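PDB 3JY6: transcriptional regulator, LacI family from Lactobacillus brevis, which probably acts as a DNA-binding transcription factor that recognises cis-regulatory regions. Local coordinates for residues Thr116-Gln124 against Asp207-Gly215; Tyr123-Ser131 against Val168-Asn179. All coordinates share one frame; numbering follows the deposited sequence.

Contact 1: Thr116-Gln124 against Asp207-Gly215; sequences TAFRQQGYQ and DNQTVTATG
Phe118 and Tyr123, which precede and follow the Schellman motif at Gly122 that closes helix 107-119, pack on Thr212 and Thr214 of the edge strand 211-215. The positive phi of Gly122, a shape glycine tolerates easily, turns the chain so that Tyr123 also faces the strand. The methyl CG2 of Thr212 sits over the centre of the tyrosine ring, 3.5 Å from the ring centroid and 10° off its normal, a CH-pi contact. The same methyl lies 3.4 Å from Phe118 CE1, so one small branched residue serves two aromatics. With OG1 of Thr212 anti to the backbone N (chi1 -168°), the methyl is left for the rings while the hydroxyl donates to Asn208 OD1 at 2.9 Å, from above the amide carbonyl plane. Further along the strand, Phe118 CE2 meets Thr214 CB at 3.5 Å; the hydroxyl of Thr214 is taken by Thr230 O. The edge of the Tyr123 ring runs to the turn before the strand, its OH 3.2 Å from Asn208 C. Asp207 OD1 shapes that turn as an Asx turn, accepting from Gln209 N and also from Thr210 N. Lys182 makes a cation-pi contact with Tyr123. Without the ring, as with an alanine at Tyr123, the Thr212 methyl would probably lose the face it rests on and Lys182 its cation-pi partner. Val184 of the adjoining strand 183-187 touches both rings, so that the helix end packs against two neighbouring strands of the sheet.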
loop_
_atom_site.group_PDB
_atom_site.type_symbol
_atom_site.label_atom_id
_atom_site.label_comp_id
_atom_site.label_asym_id
_atom_site.label_seq_id
_atom_site.Cartn_x
_atom_site.Cartn_y
_atom_site.Cartn_z
ATOM N N THR A 116 2.342 -27.052 11.037
ATOM C CA THR A 116 2.798 -27.930 12.105
ATOM C C THR A 116 2.633 -27.255 13.457
ATOM O O THR A 116 2.164 -27.873 14.413
ATOM C CB THR A 116 4.272 -28.338 11.876
ATOM O OG1 THR A 116 4.328 -29.223 10.748
ATOM C CG2 THR A 116 4.865 -29.038 13.117
ATOM N N ALA A 117 3.004 -25.981 13.535
ATOM C CA ALA A 117 2.877 -25.229 14.780
ATOM C C ALA A 117 1.415 -25.169 15.210
ATOM O O ALA A 117 1.108 -25.251 16.401
ATOM C CB ALA A 117 3.419 -23.824 14.597
ATOM N N PHE A 118 0.515 -25.018 14.238
ATOM C CA PHE A 118 -0.915 -24.948 14.530
ATOM C C PHE A 118 -1.506 -26.301 14.918
ATOM O O PHE A 118 -2.388 -26.368 15.769
ATOM C CB PHE A 118 -1.675 -24.337 13.347
ATOM C CG PHE A 118 -1.734 -22.839 13.400
ATOM C CD1 PHE A 118 -2.574 -22.206 14.311
ATOM C CD2 PHE A 118 -0.888 -22.060 12.607
ATOM C CE1 PHE A 118 -2.568 -20.818 14.444
ATOM C CE2 PHE A 118 -0.869 -20.669 12.728
ATOM C CZ PHE A 118 -1.709 -20.041 13.649
ATOM N N ARG A 119 -1.012 -27.372 14.306
ATOM C CA ARG A 119 -1.483 -28.719 14.626
ATOM C C ARG A 119 -1.160 -29.058 16.078
ATOM O O ARG A 119 -1.973 -29.650 16.778
ATOM C CB ARG A 119 -0.805 -29.746 13.722
ATOM C CG ARG A 119 -1.454 -29.890 12.371
ATOM C CD ARG A 119 -2.372 -31.096 12.366
ATOM N NE ARG A 119 -1.643 -32.337 12.103
ATOM C CZ ARG A 119 -2.176 -33.549 12.210
ATOM N NH1 ARG A 119 -3.444 -33.684 12.585
ATOM N NH2 ARG A 119 -1.452 -34.623 11.924
ATOM N N GLN A 120 0.035 -28.679 16.519
ATOM C CA GLN A 120 0.467 -28.966 17.881
ATOM C C GLN A 120 -0.410 -28.268 18.915
ATOM O O GLN A 120 -0.421 -28.647 20.087
ATOM C CB GLN A 120 1.937 -28.576 18.046
ATOM C CG GLN A 120 2.838 -29.321 17.064
ATOM C CD GLN A 120 4.285 -28.874 17.112
ATOM O OE1 GLN A 120 4.583 -27.680 17.098
ATOM N NE2 GLN A 120 5.193 -29.835 17.152
ATOM N N GLN A 121 -1.160 -27.260 18.480
ATOM C CA GLN A 121 -2.042 -26.553 19.394
ATOM C C GLN A 121 -3.458 -27.107 19.315
ATOM O O GLN A 121 -4.359 -26.598 19.975
ATOM C CB GLN A 121 -2.065 -25.053 19.092
ATOM C CG GLN A 121 -0.711 -24.388 19.190
ATOM C CD GLN A 121 -0.764 -23.033 19.875
ATOM O OE1 GLN A 121 -1.495 -22.127 19.456
ATOM N NE2 GLN A 121 0.021 -22.887 20.941
ATOM N N GLY A 122 -3.651 -28.133 18.493
ATOM C CA GLY A 122 -4.967 -28.735 18.376
ATOM C C GLY A 122 -5.743 -28.523 17.089
ATOM O O GLY A 122 -6.656 -29.281 16.802
ATOM N N TYR A 123 -5.399 -27.492 16.329
ATOM C CA TYR A 123 -6.073 -27.182 15.071
ATOM C C TYR A 123 -5.697 -28.212 14.003
ATOM O O TYR A 123 -4.633 -28.123 13.386
ATOM C CB TYR A 123 -5.673 -25.770 14.625
ATOM C CG TYR A 123 -5.980 -24.713 15.663
ATOM C CD1 TYR A 123 -7.267 -24.207 15.803
ATOM C CD2 TYR A 123 -4.990 -24.254 16.538
ATOM C CE1 TYR A 123 -7.569 -23.268 16.785
ATOM C CE2 TYR A 123 -5.277 -23.317 17.530
ATOM C CZ TYR A 123 -6.572 -22.829 17.649
ATOM O OH TYR A 123 -6.879 -21.917 18.631
ATOM N N GLN A 124 -6.578 -29.180 13.782
ATOM C CA GLN A 124 -6.325 -30.251 12.813
ATOM C C GLN A 124 -6.944 -29.984 11.443
ATOM O O GLN A 124 -6.521 -30.551 10.429
ATOM C CB GLN A 124 -6.890 -31.567 13.359
ATOM C CG GLN A 124 -6.603 -31.805 14.833
ATOM C CD GLN A 124 -5.263 -32.463 15.074
ATOM O OE1 GLN A 124 -5.089 -33.658 14.827
ATOM N NE2 GLN A 124 -4.303 -31.687 15.553
ATOM N N ASP A 207 -12.220 -17.386 17.428
ATOM C CA ASP A 207 -12.086 -17.190 18.872
ATOM C C ASP A 207 -10.818 -17.738 19.522
ATOM O O ASP A 207 -10.672 -17.656 20.743
ATOM C CB ASP A 207 -13.306 -17.763 19.618
ATOM C CG ASP A 207 -13.533 -19.242 19.347
ATOM O OD1 ASP A 207 -12.596 -19.937 18.905
ATOM O OD2 ASP A 207 -14.665 -19.711 19.595
ATOM N N ASN A 208 -9.912 -18.300 18.725
ATOM C CA ASN A 208 -8.663 -18.833 19.264
ATOM C C ASN A 208 -8.841 -19.962 20.266
ATOM O O ASN A 208 -8.028 -20.120 21.168
ATOM C CB ASN A 208 -7.861 -17.704 19.913
ATOM C CG ASN A 208 -6.879 -17.069 18.958
ATOM O OD1 ASN A 208 -7.101 -17.033 17.743
ATOM N ND2 ASN A 208 -5.782 -16.552 19.503
ATOM N N GLN A 209 -9.903 -20.743 20.108
ATOM C CA GLN A 209 -10.174 -21.872 20.992
ATOM C C GLN A 209 -10.664 -23.037 20.146
ATOM O O GLN A 209 -10.306 -24.194 20.382
ATOM C CB GLN A 209 -11.234 -21.493 22.024
ATOM C CG GLN A 209 -10.814 -20.345 22.929
ATOM C CD GLN A 209 -10.946 -20.687 24.389
ATOM O OE1 GLN A 209 -12.046 -20.933 24.883
ATOM N NE2 GLN A 209 -9.819 -20.709 25.097
ATOM N N THR A 210 -11.492 -22.722 19.157
ATOM C CA THR A 210 -12.017 -23.735 18.257
ATOM C C THR A 210 -11.686 -23.346 16.810
ATOM O O THR A 210 -11.555 -24.200 15.930
ATOM C CB THR A 210 -13.544 -23.897 18.448
ATOM O OG1 THR A 210 -14.036 -24.872 17.522
ATOM C CG2 THR A 210 -14.264 -22.575 18.235
ATOM N N VAL A 211 -11.526 -22.044 16.589
ATOM C CA VAL A 211 -11.182 -21.506 15.278
ATOM C C VAL A 211 -10.179 -20.364 15.400
ATOM O O VAL A 211 -10.426 -19.383 16.100
ATOM C CB VAL A 211 -12.415 -20.944 14.558
ATOM C CG1 VAL A 211 -12.007 -20.390 13.194
ATOM C CG2 VAL A 211 -13.470 -22.013 14.422
ATOM N N THR A 212 -9.044 -20.488 14.723
ATOM C CA THR A 212 -8.042 -19.428 14.747
ATOM C C THR A 212 -7.722 -19.059 13.290
ATOM O O THR A 212 -8.360 -19.560 12.370
ATOM C CB THR A 212 -6.753 -19.870 15.507
ATOM O OG1 THR A 212 -5.931 -18.723 15.743
ATOM C CG2 THR A 212 -5.960 -20.883 14.701
ATOM N N ALA A 213 -6.756 -18.181 13.064
ATOM C CA ALA A 213 -6.434 -17.812 11.688
ATOM C C ALA A 213 -5.022 -17.303 11.552
ATOM O O ALA A 213 -4.479 -16.702 12.470
ATOM C CB ALA A 213 -7.405 -16.757 11.179
ATOM N N THR A 214 -4.440 -17.529 10.380
ATOM C CA THR A 214 -3.087 -17.110 10.100
ATOM C C THR A 214 -2.979 -16.888 8.598
ATOM O O THR A 214 -3.972 -16.963 7.873
ATOM C CB THR A 214 -2.105 -18.214 10.501
ATOM O OG1 THR A 214 -0.753 -17.761 10.324
ATOM C CG2 THR A 214 -2.357 -19.455 9.646
ATOM N N GLY A 215 -1.760 -16.644 8.140
ATOM C CA GLY A 215 -1.532 -16.437 6.727
ATOM C C GLY A 215 -0.248 -15.671 6.477
ATOM O O GLY A 215 0.464 -15.300 7.419
#

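Contact 2: Tyr123-Ser131 against Val168-Asn179; sequences YQHVVVLTS and VHQRLTQLITQN
Val127 lies at the middle of the interface between strand 125-131 and helix 165-177, and both its methyls press on the helix. Val127 CG1, anti to the backbone N (chi1 175°), reaches Leu172 CD1 at 3.8 Å and Leu175 CB at 4.0 Å. Val127 CG2 lies over the backbone of Leu175 and against Ile176, 4.1 Å from Ile176 CG1. A branched valine suits this place, where the helix comes close: the Val127 and Ile176 CA atoms are 6.4 Å apart, leaving little room, so a short branched side chain fits well. The second torsion of Leu172 aims CD1 at Val127 and CD2 toward Leu129 CD2. On its other branch Leu129 meets Val168, Leu129 CD1 to Val168 CG1 at 4.2 Å, so strand and helix residues alternate along the seam. The helix belongs to a beta-alpha-beta crossover: it leads from strand 152-158 to strand 183-187 and in passing covers strand 125-131, which lies between those two in the parallel sheet. It runs nearly antiparallel to the strand it covers, at 165°. Polar contacts gather at the C-terminal end of the helix. There His125, its CG anti to the backbone N, extends its ring to the helix end and turns an edge to the carbonyl of Leu175, with His125 CE1 3.1 Å from Leu175 O and the oxygen in the ring plane. Its rotation is fixed by partners on both nitrogens, Asp154 OD2 at NE2 and Thr183 OG1 at ND1, a task for which a two-nitrogen ring is well suited. Two amides flank this buried imidazole: that of Gln178 lies 26° from the ring plane, whereas that of Asn179, whose ND2 bonds weakly to Asp152, is turned more steeply to it.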
loop_
_atom_site.group_PDB
_atom_site.type_symbol
_atom_site.label_atom_id
_atom_site.label_comp_id
_atom_site.label_asym_id
_atom_site.label_seq_id
_atom_site.Cartn_x
_atom_site.Cartn_y
_atom_site.Cartn_z
ATOM N N TYR A 123 -5.399 -27.492 16.329
ATOM C CA TYR A 123 -6.073 -27.182 15.071
ATOM C C TYR A 123 -5.697 -28.212 14.003
ATOM O O TYR A 123 -4.633 -28.123 13.386
ATOM C CB TYR A 123 -5.673 -25.770 14.625
ATOM C CG TYR A 123 -5.980 -24.713 15.663
ATOM C CD1 TYR A 123 -7.267 -24.207 15.803
ATOM C CD2 TYR A 123 -4.990 -24.254 16.538
ATOM C CE1 TYR A 123 -7.569 -23.268 16.785
ATOM C CE2 TYR A 123 -5.277 -23.317 17.530
ATOM C CZ TYR A 123 -6.572 -22.829 17.649
ATOM O OH TYR A 123 -6.879 -21.917 18.631
ATOM N N GLN A 124 -6.578 -29.180 13.782
ATOM C CA GLN A 124 -6.325 -30.251 12.813
ATOM C C GLN A 124 -6.944 -29.984 11.443
ATOM O O GLN A 124 -6.521 -30.551 10.429
ATOM C CB GLN A 124 -6.890 -31.567 13.359
ATOM C CG GLN A 124 -6.603 -31.805 14.833
ATOM C CD GLN A 124 -5.263 -32.463 15.074
ATOM O OE1 GLN A 124 -5.089 -33.658 14.827
ATOM N NE2 GLN A 124 -4.303 -31.687 15.553
ATOM N N HIS A 125 -7.953 -29.124 11.422
ATOM C CA HIS A 125 -8.665 -28.809 10.193
ATOM C C HIS A 125 -8.222 -27.476 9.602
ATOM O O HIS A 125 -8.470 -26.418 10.180
ATOM C CB HIS A 125 -10.162 -28.797 10.492
ATOM C CG HIS A 125 -11.012 -28.327 9.357
ATOM N ND1 HIS A 125 -12.073 -27.469 9.541
ATOM C CD2 HIS A 125 -10.968 -28.594 8.032
ATOM C CE1 HIS A 125 -12.646 -27.223 8.378
ATOM N NE2 HIS A 125 -11.995 -27.894 7.445
ATOM N N VAL A 126 -7.570 -27.523 8.445
ATOM C CA VAL A 126 -7.100 -26.300 7.815
ATOM C C VAL A 126 -7.971 -25.878 6.640
ATOM O O VAL A 126 -8.279 -26.672 5.752
ATOM C CB VAL A 126 -5.647 -26.444 7.330
ATOM C CG1 VAL A 126 -5.109 -25.078 6.896
ATOM C CG2 VAL A 126 -4.790 -27.036 8.432
ATOM N N VAL A 127 -8.375 -24.616 6.659
ATOM C CA VAL A 127 -9.196 -24.045 5.606
ATOM C C VAL A 127 -8.299 -23.071 4.868
ATOM O O VAL A 127 -7.988 -21.990 5.365
ATOM C CB VAL A 127 -10.421 -23.303 6.192
ATOM C CG1 VAL A 127 -11.195 -22.605 5.075
ATOM C CG2 VAL A 127 -11.334 -24.292 6.906
ATOM N N VAL A 128 -7.868 -23.475 3.681
ATOM C CA VAL A 128 -6.983 -22.662 2.863
ATOM C C VAL A 128 -7.754 -21.663 2.003
ATOM O O VAL A 128 -8.639 -22.045 1.237
ATOM C CB VAL A 128 -6.143 -23.551 1.930
ATOM C CG1 VAL A 128 -5.152 -22.702 1.160
ATOM C CG2 VAL A 128 -5.432 -24.636 2.728
ATOM N N LEU A 129 -7.425 -20.382 2.138
ATOM C CA LEU A 129 -8.062 -19.334 1.342
ATOM C C LEU A 129 -6.967 -18.828 0.409
ATOM O O LEU A 129 -5.914 -18.374 0.877
ATOM C CB LEU A 129 -8.568 -18.206 2.237
ATOM C CG LEU A 129 -9.241 -17.009 1.560
ATOM C CD1 LEU A 129 -10.451 -17.464 0.728
ATOM C CD2 LEU A 129 -9.657 -16.007 2.635
ATOM N N THR A 130 -7.205 -18.883 -0.901
ATOM C CA THR A 130 -6.162 -18.481 -1.845
ATOM C C THR A 130 -6.637 -18.000 -3.221
ATOM O O THR A 130 -7.801 -18.173 -3.602
ATOM C CB THR A 130 -5.217 -19.681 -2.093
ATOM O OG1 THR A 130 -4.133 -19.296 -2.939
ATOM C CG2 THR A 130 -5.976 -20.806 -2.782
ATOM N N SER A 131 -5.722 -17.384 -3.961
ATOM C CA SER A 131 -6.028 -16.976 -5.324
ATOM C C SER A 131 -5.792 -18.295 -6.059
ATOM O O SER A 131 -5.099 -19.165 -5.538
ATOM C CB SER A 131 -5.053 -15.911 -5.824
ATOM O OG SER A 131 -5.213 -14.701 -5.102
ATOM N N VAL A 168 -17.663 -15.278 -1.530
ATOM C CA VAL A 168 -16.470 -15.877 -0.928
ATOM C C VAL A 168 -16.647 -15.982 0.584
ATOM O O VAL A 168 -16.330 -17.003 1.188
ATOM C CB VAL A 168 -15.210 -15.040 -1.250
ATOM C CG1 VAL A 168 -14.001 -15.554 -0.466
ATOM C CG2 VAL A 168 -14.927 -15.111 -2.745
ATOM N N HIS A 169 -17.159 -14.916 1.185
ATOM C CA HIS A 169 -17.409 -14.882 2.619
ATOM C C HIS A 169 -18.257 -16.087 3.045
ATOM O O HIS A 169 -17.846 -16.891 3.877
ATOM C CB HIS A 169 -18.151 -13.596 2.977
ATOM C CG HIS A 169 -18.571 -13.516 4.412
ATOM N ND1 HIS A 169 -17.704 -13.159 5.422
ATOM C CD2 HIS A 169 -19.767 -13.736 5.004
ATOM C CE1 HIS A 169 -18.349 -13.157 6.574
ATOM N NE2 HIS A 169 -19.603 -13.504 6.348
ATOM N N GLN A 170 -19.449 -16.205 2.469
ATOM C CA GLN A 170 -20.360 -17.293 2.810
ATOM C C GLN A 170 -19.730 -18.676 2.701
ATOM O O GLN A 170 -19.994 -19.552 3.527
ATOM C CB GLN A 170 -21.626 -17.212 1.944
ATOM C CG GLN A 170 -22.508 -16.022 2.282
ATOM C CD GLN A 170 -23.158 -16.136 3.657
ATOM O OE1 GLN A 170 -23.743 -15.171 4.162
ATOM N NE2 GLN A 170 -23.069 -17.321 4.262
ATOM N N ARG A 171 -18.895 -18.881 1.692
ATOM C CA ARG A 171 -18.245 -20.176 1.529
ATOM C C ARG A 171 -17.207 -20.435 2.633
ATOM O O ARG A 171 -17.135 -21.530 3.193
ATOM C CB ARG A 171 -17.583 -20.252 0.156
ATOM C CG ARG A 171 -16.728 -21.497 -0.070
ATOM C CD ARG A 171 -17.528 -22.799 0.016
ATOM N NE ARG A 171 -16.697 -23.947 -0.356
ATOM C CZ ARG A 171 -17.139 -25.195 -0.455
ATOM N NH1 ARG A 171 -18.414 -25.471 -0.209
ATOM N NH2 ARG A 171 -16.305 -26.167 -0.812
ATOM N N LEU A 172 -16.404 -19.423 2.943
ATOM C CA LEU A 172 -15.378 -19.551 3.972
ATOM C C LEU A 172 -16.030 -19.948 5.291
ATOM O O LEU A 172 -15.545 -20.826 6.000
ATOM C CB LEU A 172 -14.633 -18.221 4.144
ATOM C CG LEU A 172 -13.529 -18.162 5.212
ATOM C CD1 LEU A 172 -12.368 -19.044 4.796
ATOM C CD2 LEU A 172 -13.066 -16.722 5.386
ATOM N N THR A 173 -17.136 -19.284 5.601
ATOM C CA THR A 173 -17.895 -19.545 6.811
ATOM C C THR A 173 -18.472 -20.954 6.777
ATOM O O THR A 173 -18.671 -21.578 7.817
ATOM C CB THR A 173 -19.029 -18.526 6.945
ATOM O OG1 THR A 173 -18.474 -17.253 7.303
ATOM C CG2 THR A 173 -20.039 -18.971 7.987
ATOM N N GLN A 174 -18.725 -21.460 5.576
ATOM C CA GLN A 174 -19.281 -22.798 5.418
ATOM C C GLN A 174 -18.206 -23.849 5.696
ATOM O O GLN A 174 -18.429 -24.809 6.443
ATOM C CB GLN A 174 -19.836 -22.962 3.999
ATOM C CG GLN A 174 -20.531 -24.279 3.739
ATOM C CD GLN A 174 -20.997 -24.393 2.306
ATOM O OE1 GLN A 174 -21.764 -23.556 1.820
ATOM N NE2 GLN A 174 -20.529 -25.428 1.613
ATOM N N LEU A 175 -17.028 -23.648 5.108
ATOM C CA LEU A 175 -15.913 -24.575 5.274
ATOM C C LEU A 175 -15.363 -24.597 6.703
ATOM O O LEU A 175 -15.000 -25.651 7.226
ATOM C CB LEU A 175 -14.789 -24.215 4.302
ATOM C CG LEU A 175 -14.977 -24.466 2.802
ATOM C CD1 LEU A 175 -13.865 -23.785 2.026
ATOM C CD2 LEU A 175 -14.973 -25.957 2.532
ATOM N N ILE A 176 -15.291 -23.429 7.328
ATOM C CA ILE A 176 -14.787 -23.326 8.694
ATOM C C ILE A 176 -15.693 -24.049 9.692
ATOM O O ILE A 176 -15.234 -24.702 10.626
ATOM C CB ILE A 176 -14.693 -21.840 9.146
ATOM C CG1 ILE A 176 -13.524 -21.149 8.447
ATOM C CG2 ILE A 176 -14.521 -21.757 10.666
ATOM C CD1 ILE A 176 -13.393 -19.683 8.812
ATOM N N THR A 177 -16.989 -23.936 9.457
ATOM C CA THR A 177 -17.993 -24.481 10.347
ATOM C C THR A 177 -18.560 -25.882 10.083
ATOM O O THR A 177 -19.467 -26.313 10.801
ATOM C CB THR A 177 -19.164 -23.492 10.405
ATOM O OG1 THR A 177 -19.904 -23.698 11.606
ATOM C CG2 THR A 177 -20.081 -23.682 9.202
ATOM N N GLN A 178 -18.042 -26.607 9.095
ATOM C CA GLN A 178 -18.604 -27.924 8.802
ATOM C C GLN A 178 -18.470 -28.983 9.892
ATOM O O GLN A 178 -19.390 -29.769 10.099
ATOM C CB GLN A 178 -18.066 -28.476 7.471
ATOM C CG GLN A 178 -16.575 -28.697 7.401
ATOM C CD GLN A 178 -16.148 -29.272 6.059
ATOM O OE1 GLN A 178 -16.958 -29.390 5.135
ATOM N NE2 GLN A 178 -14.872 -29.627 5.942
ATOM N N ASN A 179 -17.343 -29.030 10.591
ATOM C CA ASN A 179 -17.207 -30.023 11.647
ATOM C C ASN A 179 -16.683 -29.453 12.968
ATOM O O ASN A 179 -16.508 -28.242 13.113
ATOM C CB ASN A 179 -16.341 -31.209 11.178
ATOM C CG ASN A 179 -15.036 -30.777 10.529
ATOM O OD1 ASN A 179 -14.213 -30.101 11.149
ATOM N ND2 ASN A 179 -14.837 -31.180 9.268
#

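In the fold
The centres of the two contacts are 13 Å apart, and both are built on the four-stranded parallel sheet of one lobe of the periplasmic-binding-protein-like fold. Along the chain the order is 116-124, 123-131, 168-179 and 207-215, so contact 2 falls between the two halves of contact 1; Tyr123 and Gln124 belong to both, joining helix 107-119 to strand 125-131. Helices 107-119 and 165-177 pack on opposite faces of the sheet. The contacts nevertheless meet, because Val211, turned away from helix 107-119, places CG1 3.8 Å from Ile176 CG2 of helix 165-177. Together they sample both helical layers of the alpha-beta-alpha lobe, with the sheet between.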